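PDB 7LBJ: geranyltranstransferase from Stenotrophomonas maltophilia, which probably catalyses the magnesium-dependent head-to-tail condensation of isopentenyl diphosphate with an allylic diphosphate, building linear isoprenoid chains such as farnesyl diphosphate. Local coordinates for residues 37-41 / 113-117; 62-66 / 284-288; 145-150 / 196-201; 211-215 / 277-281; 229-233 / 260-264. All blocks are in the same frame, centred on the assembly; numbering follows the deposited sequence.

All five contacts join helices, or the turns beside them, of one mainly helical polyprenyl synthase fold. Contacts 2 and 3 are buried: contact 2 packs small and branched apolar side chains around one water, and contact 3 pairs two antiparallel helices. Contact 4, partly buried, touches both, since Leu212 meets Leu66 and Ala199; contacts 2 and 4 lie with centres 11 Å apart. Helix 206-233 serves contact 4 and, some 26 Å away between centres, contact 5, whose apolar middle opens to exposed charges. Contact 1 stands at the surface beside the second subunit, about 24 Å from the chain's centre, and depends chiefly on a salt bridge.

Contact 1 (37-41 / 113-117); sequences PQRLH and FDEAT
The start of helix 38-46 meets the start of helix 115-134. Pro37, after a cis peptide bond, is the N-cap of the former; Asp114, following Phe113 as that residue leaves the helix 109-112, is the N-cap of the latter. Leu40 and Thr117 are the nearest pair, CA to CA 6.0 Å. Asp114 (chi1 p) divides its carboxylate: OD1 caps the helix by accepting from Thr117 N at 2.8 Å and also accepts from Thr117 OG1 at 2.9 Å, while OD2 receives Arg39 NH2 at 2.9 Å and Arg39 NE at 3.2 Å in a salt bridge. Arg39, extended with chi1 to chi3 all t, is long enough to span the gap, and Phe113 CB covers one face of its guanidinium, 3.8 Å from NH2. Leu40 turns its CA-CB bond away, and its CD1 comes only within 4.4 Å of Thr117 O; the same side chain packs on Ala164 of the second subunit. One aspartate thus both caps its own helix and neutralises an arginine from another, a polar tie suited to a surface position.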
# COMPACT_ATOMS: atom_id res chain seq x y z
N PRO A 37 4.36 8.61 16.35
CA PRO A 37 3.69 7.71 17.31
C PRO A 37 4.55 6.48 17.62
O PRO A 37 4.85 5.68 16.73
CB PRO A 37 2.40 7.33 16.58
CG PRO A 37 2.79 7.37 15.13
CD PRO A 37 3.74 8.54 15.02
N GLN A 38 4.96 6.36 18.89
CA GLN A 38 5.93 5.33 19.24
C GLN A 38 5.36 3.93 19.06
O GLN A 38 6.05 3.03 18.57
CB GLN A 38 6.40 5.54 20.67
CG GLN A 38 6.84 6.95 20.90
CD GLN A 38 7.45 7.13 22.26
OE1 GLN A 38 7.14 6.40 23.20
NE2 GLN A 38 8.34 8.11 22.38
N ARG A 39 4.11 3.72 19.45
CA ARG A 39 3.54 2.38 19.40
C ARG A 39 3.47 1.87 17.97
O ARG A 39 3.80 0.70 17.69
CB ARG A 39 2.17 2.40 20.06
CG ARG A 39 1.62 1.09 20.45
CD ARG A 39 0.42 1.32 21.35
NE ARG A 39 -0.29 0.08 21.62
CZ ARG A 39 0.11 -0.84 22.47
NH1 ARG A 39 1.22 -0.70 23.18
NH2 ARG A 39 -0.62 -1.95 22.62
N LEU A 40 3.06 2.73 17.03
CA LEU A 40 3.04 2.35 15.62
C LEU A 40 4.44 1.98 15.13
O LEU A 40 4.63 0.97 14.44
CB LEU A 40 2.46 3.48 14.78
CG LEU A 40 2.51 3.20 13.28
CD1 LEU A 40 1.54 2.07 12.93
CD2 LEU A 40 2.20 4.47 12.48
N HIS A 41 5.43 2.82 15.44
CA HIS A 41 6.78 2.55 14.96
C HIS A 41 7.34 1.28 15.58
O HIS A 41 8.00 0.50 14.90
CB HIS A 41 7.69 3.73 15.27
CG HIS A 41 7.28 4.97 14.55
ND1 HIS A 41 7.52 6.23 15.04
CD2 HIS A 41 6.63 5.13 13.38
CE1 HIS A 41 7.06 7.13 14.19
NE2 HIS A 41 6.50 6.49 13.18
N PHE A 113 0.86 -5.98 20.76
CA PHE A 113 0.37 -4.61 20.84
C PHE A 113 -1.14 -4.69 21.00
O PHE A 113 -1.63 -5.02 22.08
CB PHE A 113 0.86 -3.81 19.63
CG PHE A 113 2.36 -3.65 19.59
CD1 PHE A 113 3.16 -4.65 19.03
CD2 PHE A 113 2.97 -2.55 20.16
CE1 PHE A 113 4.54 -4.53 19.03
CE2 PHE A 113 4.36 -2.42 20.15
CZ PHE A 113 5.14 -3.41 19.59
N ASP A 114 -1.91 -4.39 19.95
CA ASP A 114 -3.36 -4.57 19.94
C ASP A 114 -3.77 -4.61 18.48
O ASP A 114 -2.95 -4.40 17.58
CB ASP A 114 -4.08 -3.46 20.71
CG ASP A 114 -3.64 -2.07 20.28
OD1 ASP A 114 -3.84 -1.72 19.11
OD2 ASP A 114 -3.08 -1.34 21.12
N GLU A 115 -5.05 -4.90 18.23
CA GLU A 115 -5.46 -5.07 16.84
C GLU A 115 -5.35 -3.77 16.05
O GLU A 115 -4.95 -3.79 14.88
CB GLU A 115 -6.88 -5.63 16.76
CG GLU A 115 -6.95 -7.08 17.19
CD GLU A 115 -8.38 -7.56 17.35
OE1 GLU A 115 -9.18 -7.33 16.42
OE2 GLU A 115 -8.70 -8.15 18.40
N ALA A 116 -5.72 -2.64 16.65
CA ALA A 116 -5.68 -1.38 15.89
C ALA A 116 -4.25 -1.05 15.47
O ALA A 116 -4.00 -0.65 14.33
CB ALA A 116 -6.27 -0.23 16.72
N THR A 117 -3.31 -1.19 16.41
CA THR A 117 -1.90 -0.97 16.11
C THR A 117 -1.42 -1.91 15.00
O THR A 117 -0.67 -1.50 14.12
CB THR A 117 -1.07 -1.17 17.38
OG1 THR A 117 -1.50 -0.24 18.37
CG2 THR A 117 0.40 -0.96 17.07

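Contact 2 (62-66 / 284-288); sequences ASGHL and EADAL
The last turn of helix 55-65 lies against the turn that leads into helix 286-297, with two close CA pairs, Ala62 to Ala287 at 5.4 Å and Leu66 to Glu284 at 5.0 Å. The first pair can come so close because both residues are alanines. Ala62 points toward the other segment, its CB 3.8 Å from both Ala287 CB and Leu288 CD2. Its carbonyl O accepts a hydrogen bond from a bridging water at 2.9 Å; the water also donates to Glu284 O at 2.8 Å and accepts from Leu288 N at 3.0 Å, so it links backbone groups that do not meet directly. The CA-CB bond of Ser63 points away, and its OG is hydrogen-bonded to Val195 O; its N lies 4.1 Å from Leu288 CD2. His65 (chi1 t) brings CD2 to 3.5 Å from Glu284 O. Leu66 (chi1 m, chi2 t) is the main apolar wedge: CD2 lies 3.5 Å from Ala285 CB and CD1 3.7 Å from Leu288 CD1. Leu288, in the same m, t rotamer, thus reaches both Ala62 and Leu66, the two ends of segment 62-66. Trp18 of helix 11-29 and Leu212 and Phe215 of helix 206-233 close round the pair. This is interior helix packing of the all-alpha polyprenyl synthase fold, in which a chain end is brought back upon an early helix.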
# COMPACT_ATOMS: atom_id res chain seq x y z
N ALA A 62 19.95 -12.43 -5.32
CA ALA A 62 20.49 -13.54 -6.10
C ALA A 62 20.20 -13.36 -7.57
O ALA A 62 21.01 -13.72 -8.43
CB ALA A 62 19.91 -14.88 -5.61
N SER A 63 19.03 -12.81 -7.89
CA SER A 63 18.69 -12.52 -9.28
C SER A 63 19.59 -11.41 -9.82
O SER A 63 20.12 -11.51 -10.92
CB SER A 63 17.21 -12.13 -9.38
OG SER A 63 16.81 -11.92 -10.72
N GLY A 64 19.75 -10.33 -9.04
CA GLY A 64 20.67 -9.29 -9.47
C GLY A 64 22.08 -9.82 -9.61
O GLY A 64 22.85 -9.37 -10.47
N HIS A 65 22.44 -10.81 -8.78
CA HIS A 65 23.79 -11.36 -8.78
C HIS A 65 24.12 -12.03 -10.10
O HIS A 65 25.30 -12.07 -10.51
CB HIS A 65 23.92 -12.34 -7.60
CG HIS A 65 25.30 -12.88 -7.41
ND1 HIS A 65 26.35 -12.12 -6.94
CD2 HIS A 65 25.81 -14.13 -7.61
CE1 HIS A 65 27.44 -12.86 -6.85
NE2 HIS A 65 27.13 -14.09 -7.26
N LEU A 66 23.11 -12.58 -10.78
CA LEU A 66 23.31 -13.19 -12.10
C LEU A 66 23.98 -12.24 -13.07
O LEU A 66 24.71 -12.67 -13.97
CB LEU A 66 21.97 -13.59 -12.71
CG LEU A 66 21.22 -14.85 -12.35
CD1 LEU A 66 19.91 -14.81 -13.16
CD2 LEU A 66 22.06 -16.05 -12.75
N GLU A 284 27.57 -17.78 -11.52
CA GLU A 284 26.76 -16.63 -11.15
C GLU A 284 25.34 -17.03 -10.78
O GLU A 284 24.67 -16.29 -10.06
CB GLU A 284 26.76 -15.59 -12.27
CG GLU A 284 25.99 -15.99 -13.55
CD GLU A 284 26.77 -16.88 -14.53
OE1 GLU A 284 27.89 -17.33 -14.21
OE2 GLU A 284 26.25 -17.14 -15.64
N ALA A 285 24.86 -18.19 -11.24
CA ALA A 285 23.53 -18.66 -10.86
C ALA A 285 23.53 -19.56 -9.63
O ALA A 285 22.46 -20.05 -9.26
CB ALA A 285 22.86 -19.40 -12.03
N ASP A 286 24.68 -19.79 -8.99
CA ASP A 286 24.71 -20.70 -7.85
C ASP A 286 23.85 -20.21 -6.69
O ASP A 286 23.28 -21.03 -5.96
CB ASP A 286 26.15 -20.94 -7.37
CG ASP A 286 26.87 -22.01 -8.19
OD1 ASP A 286 26.20 -22.70 -8.98
OD2 ASP A 286 28.09 -22.16 -8.03
N ALA A 287 23.74 -18.89 -6.49
CA ALA A 287 22.89 -18.38 -5.42
C ALA A 287 21.42 -18.70 -5.70
O ALA A 287 20.71 -19.22 -4.83
CB ALA A 287 23.10 -16.88 -5.23
N LEU A 288 20.95 -18.42 -6.91
CA LEU A 288 19.58 -18.80 -7.25
C LEU A 288 19.38 -20.30 -7.13
O LEU A 288 18.36 -20.76 -6.62
CB LEU A 288 19.22 -18.33 -8.67
CG LEU A 288 18.75 -16.89 -8.85
CD1 LEU A 288 18.44 -16.65 -10.32
CD2 LEU A 288 17.51 -16.62 -8.00
O HOH W 1 22.30 -16.27 -8.60

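Contact 3 (145-150 / 196-201); sequences ACLQTL and RMGALC
Two helical segments, 145-150 and 196-201, run almost antiparallel at 171°, with their axes 9.8 Å apart at closest approach; Cys146 and Met197 are the nearest residues, CA to CA 5.7 Å. Such near-antiparallel helix packing makes up the interior of the polyprenyl synthase helical fold. Thr149 and Arg196 supply the polar part. Thr149 (chi1 m) donates from OG1 to Ala145 O at 2.9 Å, one turn back in its own helix, and OG1 in turn accepts from Arg196 NE at 3.0 Å. The extended Arg196 (chi1 to chi3 t) carries its guanidinium to Thr149, and its NH2 gives a hydrogen bond to a water at 2.8 Å that itself donates to Ala145 O at 3.0 Å. A threonine suits this spot, for its hydroxyl serves both helices while its methyl CG2 packs 3.8 Å from Met197 CG. The flexible Met197 side chain (m, t, p) fills the space beside Cys146 and Leu150, its CE 3.8 Å from Cys146 CB and 4.2 Å from Leu150 CB. Leu200 CD1 rests 4.1 Å from Ala145 CB, and the thiols of Cys146 and Cys201 lie SG to SG 4.1 Å apart, packed but not bonded as a disulphide. Around this pair, Leu133 of helix 115-134 and Ser80 of helix 75-92 touch both Leu150 and Met197, Leu209 of helix 206-233 covers Arg196 and Leu200, and Leu147 meets Leu147 of the second subunit.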
# COMPACT_ATOMS: atom_id res chain seq x y z
N ALA A 145 9.39 0.72 -13.29
CA ALA A 145 9.22 -0.69 -13.65
C ALA A 145 9.16 -1.58 -12.40
O ALA A 145 8.39 -2.55 -12.36
CB ALA A 145 10.36 -1.15 -14.57
N CYS A 146 9.97 -1.26 -11.39
CA CYS A 146 9.91 -2.03 -10.15
C CYS A 146 8.59 -1.80 -9.43
O CYS A 146 8.01 -2.74 -8.87
CB CYS A 146 11.08 -1.66 -9.24
SG CYS A 146 12.62 -2.36 -9.82
N LEU A 147 8.12 -0.54 -9.39
CA LEU A 147 6.86 -0.23 -8.73
C LEU A 147 5.68 -0.88 -9.42
O LEU A 147 4.77 -1.39 -8.75
CB LEU A 147 6.64 1.28 -8.67
CG LEU A 147 7.43 2.02 -7.58
CD1 LEU A 147 7.83 3.40 -8.07
CD2 LEU A 147 6.59 2.16 -6.35
N GLN A 148 5.65 -0.87 -10.76
CA GLN A 148 4.59 -1.59 -11.46
C GLN A 148 4.62 -3.06 -11.10
O GLN A 148 3.57 -3.69 -10.88
CB GLN A 148 4.76 -1.43 -12.97
CG GLN A 148 4.60 -0.03 -13.51
CD GLN A 148 4.97 0.05 -14.98
OE1 GLN A 148 6.05 -0.39 -15.38
NE2 GLN A 148 4.08 0.57 -15.79
N THR A 149 5.82 -3.65 -11.07
CA THR A 149 5.94 -5.07 -10.76
C THR A 149 5.39 -5.37 -9.38
O THR A 149 4.61 -6.32 -9.19
CB THR A 149 7.42 -5.50 -10.87
OG1 THR A 149 7.85 -5.38 -12.23
CG2 THR A 149 7.63 -6.96 -10.41
N LEU A 150 5.80 -4.57 -8.38
CA LEU A 150 5.41 -4.86 -7.00
C LEU A 150 3.92 -4.64 -6.80
O LEU A 150 3.26 -5.44 -6.11
CB LEU A 150 6.21 -3.97 -6.04
CG LEU A 150 6.00 -4.31 -4.56
CD1 LEU A 150 6.56 -5.72 -4.25
CD2 LEU A 150 6.72 -3.25 -3.71
N ARG A 196 11.90 -10.90 -10.59
CA ARG A 196 11.83 -9.94 -11.70
C ARG A 196 12.51 -8.63 -11.34
O ARG A 196 13.21 -8.04 -12.18
CB ARG A 196 10.37 -9.70 -12.09
CG ARG A 196 10.22 -8.63 -13.16
CD ARG A 196 8.76 -8.45 -13.57
NE ARG A 196 8.60 -7.28 -14.42
CZ ARG A 196 8.84 -7.26 -15.72
NH1 ARG A 196 9.18 -8.36 -16.38
NH2 ARG A 196 8.70 -6.11 -16.39
N MET A 197 12.31 -8.14 -10.11
CA MET A 197 12.88 -6.85 -9.74
C MET A 197 14.39 -6.91 -9.67
O MET A 197 15.07 -5.98 -10.14
CB MET A 197 12.29 -6.36 -8.42
CG MET A 197 10.78 -6.07 -8.58
SD MET A 197 9.88 -6.00 -7.01
CE MET A 197 10.34 -4.37 -6.62
N GLY A 198 14.94 -7.98 -9.10
CA GLY A 198 16.39 -8.13 -9.10
C GLY A 198 16.96 -8.13 -10.50
O GLY A 198 17.99 -7.51 -10.76
N ALA A 199 16.27 -8.81 -11.43
CA ALA A 199 16.76 -8.88 -12.80
C ALA A 199 16.58 -7.54 -13.51
O ALA A 199 17.44 -7.15 -14.30
CB ALA A 199 16.03 -9.99 -13.56
N LEU A 200 15.48 -6.83 -13.23
CA LEU A 200 15.34 -5.48 -13.78
C LEU A 200 16.47 -4.58 -13.31
O LEU A 200 17.02 -3.80 -14.10
CB LEU A 200 13.99 -4.88 -13.38
CG LEU A 200 12.78 -5.43 -14.11
CD1 LEU A 200 11.52 -4.87 -13.45
CD2 LEU A 200 12.85 -5.03 -15.57
N CYS A 201 16.83 -4.66 -12.03
CA CYS A 201 17.93 -3.82 -11.56
C CYS A 201 19.25 -4.24 -12.20
O CYS A 201 20.16 -3.42 -12.35
CB CYS A 201 18.02 -3.86 -10.03
SG CYS A 201 16.64 -3.07 -9.18
O HOH W 2 7.69 -3.95 -14.88

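Contact 4 (211-215 / 277-281); sequences QLDSF and ILARY. With EDO (1,2-ethanediol), chain F.
Helix 206-233 offers residues 211-215 to the end of helix 260-277 and the type I beta turn, Leu278 to Tyr281, that follows it; Phe215 and Ile277 are nearest, CA to CA 6.3 Å. Apolar packing dominates. Leu278 CD1 makes a CH-pi contact over one face of the Phe215 ring, 4.0 Å from its centroid, and its CD2 is 4.0 Å from Leu212 CD2. Branched Ile277 (m, t) fits along the helix, with CG2 3.6 Å from Gln211 O and 4.0 Å from Phe215 CB. Among polar contacts, Tyr281 OH donates to Gln211 OE1 in a very short hydrogen bond of 2.5 Å, which the extended Gln211 (chi1 and chi2 t) can reach, and also bonds Gln208 NE2. A 1,2-ethanediol, probably from the crystallisation liquor, hydrogen-bonds through O2 to Asp213 OD2 (2.5 Å), itself salt-bridged to Arg192, while O1 weakly accepts from Ser214 OG (3.2 Å). The turn before helix 286-297 is thus packed on helix 206-233 within the polyprenyl synthase fold.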
# COMPACT_ATOMS: atom_id res chain seq x y z
N GLN A 211 12.59 -16.23 -18.87
CA GLN A 211 13.22 -17.45 -18.40
C GLN A 211 13.28 -17.49 -16.87
O GLN A 211 12.92 -18.50 -16.23
CB GLN A 211 14.61 -17.54 -19.02
CG GLN A 211 15.49 -18.67 -18.53
CD GLN A 211 16.91 -18.46 -19.03
OE1 GLN A 211 17.62 -17.60 -18.52
NE2 GLN A 211 17.30 -19.19 -20.07
N LEU A 212 13.72 -16.40 -16.25
CA LEU A 212 13.79 -16.33 -14.79
C LEU A 212 12.41 -16.38 -14.17
O LEU A 212 12.24 -16.88 -13.05
CB LEU A 212 14.51 -15.06 -14.35
CG LEU A 212 15.96 -15.06 -14.80
CD1 LEU A 212 16.66 -13.77 -14.43
CD2 LEU A 212 16.71 -16.29 -14.20
N ASP A 213 11.41 -15.85 -14.86
CA ASP A 213 10.05 -15.92 -14.34
C ASP A 213 9.58 -17.36 -14.28
O ASP A 213 8.88 -17.75 -13.34
CB ASP A 213 9.11 -15.08 -15.19
CG ASP A 213 7.75 -14.92 -14.56
OD1 ASP A 213 7.68 -14.45 -13.41
OD2 ASP A 213 6.74 -15.27 -15.21
N SER A 214 9.96 -18.18 -15.28
CA SER A 214 9.61 -19.59 -15.27
C SER A 214 10.24 -20.30 -14.07
O SER A 214 9.62 -21.16 -13.42
CB SER A 214 10.07 -20.22 -16.59
OG SER A 214 9.72 -21.57 -16.70
N PHE A 215 11.49 -19.96 -13.78
CA PHE A 215 12.14 -20.50 -12.59
C PHE A 215 11.40 -20.06 -11.33
O PHE A 215 11.12 -20.86 -10.43
CB PHE A 215 13.60 -20.03 -12.58
CG PHE A 215 14.32 -20.24 -11.25
CD1 PHE A 215 14.95 -21.45 -10.97
CD2 PHE A 215 14.38 -19.23 -10.31
CE1 PHE A 215 15.63 -21.63 -9.76
CE2 PHE A 215 15.06 -19.40 -9.11
CZ PHE A 215 15.68 -20.60 -8.83
N ILE A 277 16.14 -25.15 -15.69
CA ILE A 277 15.94 -23.82 -16.29
C ILE A 277 17.24 -23.02 -16.23
O ILE A 277 17.54 -22.25 -17.15
CB ILE A 277 14.79 -23.06 -15.60
CG1 ILE A 277 13.47 -23.79 -15.84
CG2 ILE A 277 14.67 -21.60 -16.12
CD1 ILE A 277 12.38 -23.40 -14.85
N LEU A 278 18.03 -23.21 -15.17
CA LEU A 278 19.26 -22.46 -14.99
C LEU A 278 20.50 -23.21 -15.46
O LEU A 278 21.62 -22.77 -15.20
CB LEU A 278 19.45 -22.09 -13.51
CG LEU A 278 18.33 -21.30 -12.83
CD1 LEU A 278 18.73 -20.88 -11.41
CD2 LEU A 278 17.93 -20.09 -13.67
N ALA A 279 20.33 -24.34 -16.15
CA ALA A 279 21.46 -25.25 -16.35
C ALA A 279 22.58 -24.63 -17.18
O ALA A 279 23.74 -25.04 -17.05
CB ALA A 279 20.98 -26.56 -16.99
N ARG A 280 22.28 -23.64 -18.02
CA ARG A 280 23.32 -23.13 -18.90
C ARG A 280 24.17 -22.03 -18.27
O ARG A 280 25.20 -21.67 -18.83
CB ARG A 280 22.71 -22.62 -20.20
CG ARG A 280 22.23 -23.76 -21.12
CD ARG A 280 21.49 -23.19 -22.30
NE ARG A 280 20.98 -24.23 -23.19
CZ ARG A 280 19.98 -24.05 -24.04
NH1 ARG A 280 19.32 -22.90 -24.09
NH2 ARG A 280 19.64 -25.03 -24.86
N TYR A 281 23.76 -21.51 -17.11
CA TYR A 281 24.51 -20.47 -16.44
C TYR A 281 25.75 -21.04 -15.77
O TYR A 281 25.84 -22.23 -15.45
CB TYR A 281 23.66 -19.79 -15.37
CG TYR A 281 22.55 -18.89 -15.89
CD1 TYR A 281 21.29 -19.42 -16.18
CD2 TYR A 281 22.74 -17.52 -16.06
CE1 TYR A 281 20.27 -18.62 -16.66
CE2 TYR A 281 21.71 -16.71 -16.52
CZ TYR A 281 20.48 -17.27 -16.82
OH TYR A 281 19.45 -16.48 -17.28
C1 EDO F . 5.67 -19.50 -16.96
O1 EDO F . 6.88 -20.27 -17.11
C2 EDO F . 5.90 -18.38 -15.96
O2 EDO F . 6.43 -17.27 -16.69

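Contact 5 (229-233 / 260-264); sequences ILDVE and MDGAK
Ile229 sits at the apolar centre, pointing toward the other helix. Its CG2 lies 4.0 Å from Met260 SD, its CG1 4.2 Å from the small Ala263 CB, and its CD1 3.8 Å from Ala263 O and 4.0 Å from Lys264 CG. The unbranched Met260 (t, p, p) bends back so that its CE reaches 3.5 Å from Val232 CB, filling the gap between helices too far apart for small side chains alone: the axes of segments 229-233 and 260-264 approach to 11.4 Å and cross at -143°, and even the nearest CA pair, Ile229 and Met260, is 7.3 Å apart. Outward, the aliphatic part of the extended Lys264 (chi1 m, then t throughout) covers Ile229. At the exposed polar edge Glu233 OE2 and Lys264 NZ form a long salt bridge of 3.9 Å. Ile229 to Asp231 end the DDxxD sequence of the family's second aspartate-rich motif, which, as in relatives, probably binds diphosphate through Mg2+; Asp231 itself takes no part in this contact. The contact joins the C-terminal turn of helix 206-233 to the first turn of helix 260-277, and Pro255 of the short helix 254-258 packs against Val232, Met260 and Ala263 beside it.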
# COMPACT_ATOMS: atom_id res chain seq x y z
N ILE A 229 3.99 -30.81 2.84
CA ILE A 229 4.58 -32.08 3.24
C ILE A 229 5.08 -32.01 4.67
O ILE A 229 4.87 -32.94 5.47
CB ILE A 229 5.70 -32.49 2.26
CG1 ILE A 229 5.10 -32.89 0.91
CG2 ILE A 229 6.51 -33.65 2.82
CD1 ILE A 229 6.10 -32.90 -0.22
N LEU A 230 5.73 -30.90 5.04
CA LEU A 230 6.26 -30.75 6.39
C LEU A 230 5.15 -30.71 7.43
O LEU A 230 5.28 -31.29 8.51
CB LEU A 230 7.11 -29.49 6.48
CG LEU A 230 8.43 -29.52 5.73
CD1 LEU A 230 9.06 -28.14 5.72
CD2 LEU A 230 9.37 -30.54 6.37
N ASP A 231 4.04 -30.02 7.11
CA ASP A 231 2.90 -29.97 8.02
C ASP A 231 2.40 -31.37 8.37
O ASP A 231 2.10 -31.66 9.53
CB ASP A 231 1.77 -29.13 7.40
CG ASP A 231 2.05 -27.64 7.47
OD1 ASP A 231 2.96 -27.22 8.21
OD2 ASP A 231 1.35 -26.89 6.76
N VAL A 232 2.32 -32.26 7.37
CA VAL A 232 1.91 -33.64 7.65
C VAL A 232 2.99 -34.37 8.44
O VAL A 232 2.69 -35.19 9.32
CB VAL A 232 1.58 -34.38 6.35
CG1 VAL A 232 1.11 -35.79 6.65
CG2 VAL A 232 0.52 -33.63 5.56
N GLU A 233 4.26 -34.09 8.14
CA GLU A 233 5.34 -34.78 8.83
C GLU A 233 5.53 -34.28 10.26
O GLU A 233 6.07 -35.02 11.09
CB GLU A 233 6.64 -34.64 8.03
CG GLU A 233 6.64 -35.49 6.76
CD GLU A 233 7.94 -35.40 5.98
OE1 GLU A 233 8.75 -34.50 6.27
OE2 GLU A 233 8.14 -36.25 5.08
N MET A 260 0.45 -38.63 -0.17
CA MET A 260 1.76 -38.13 0.24
C MET A 260 2.82 -38.44 -0.81
O MET A 260 3.62 -37.57 -1.17
CB MET A 260 2.14 -38.71 1.61
CG MET A 260 3.50 -38.27 2.10
SD MET A 260 3.71 -36.47 2.21
CE MET A 260 2.49 -36.08 3.42
N ASP A 261 2.84 -39.68 -1.30
CA ASP A 261 3.75 -40.03 -2.40
C ASP A 261 3.57 -39.11 -3.61
O ASP A 261 4.55 -38.71 -4.25
CB ASP A 261 3.53 -41.49 -2.80
CG ASP A 261 4.16 -42.46 -1.83
OD1 ASP A 261 4.71 -42.01 -0.80
OD2 ASP A 261 4.11 -43.67 -2.11
N GLY A 262 2.32 -38.78 -3.95
CA GLY A 262 2.09 -37.93 -5.10
C GLY A 262 2.63 -36.52 -4.91
O GLY A 262 3.18 -35.93 -5.84
N ALA A 263 2.48 -35.98 -3.70
CA ALA A 263 2.99 -34.63 -3.44
C ALA A 263 4.51 -34.62 -3.42
O ALA A 263 5.14 -33.64 -3.85
CB ALA A 263 2.44 -34.11 -2.10
N LYS A 264 5.14 -35.69 -2.90
CA LYS A 264 6.59 -35.77 -2.95
C LYS A 264 7.09 -35.83 -4.39
O LYS A 264 8.09 -35.19 -4.74
CB LYS A 264 7.09 -36.97 -2.14
CG LYS A 264 7.03 -36.75 -0.62
CD LYS A 264 7.53 -38.00 0.12
CE LYS A 264 7.56 -37.77 1.62
NZ LYS A 264 7.87 -39.04 2.37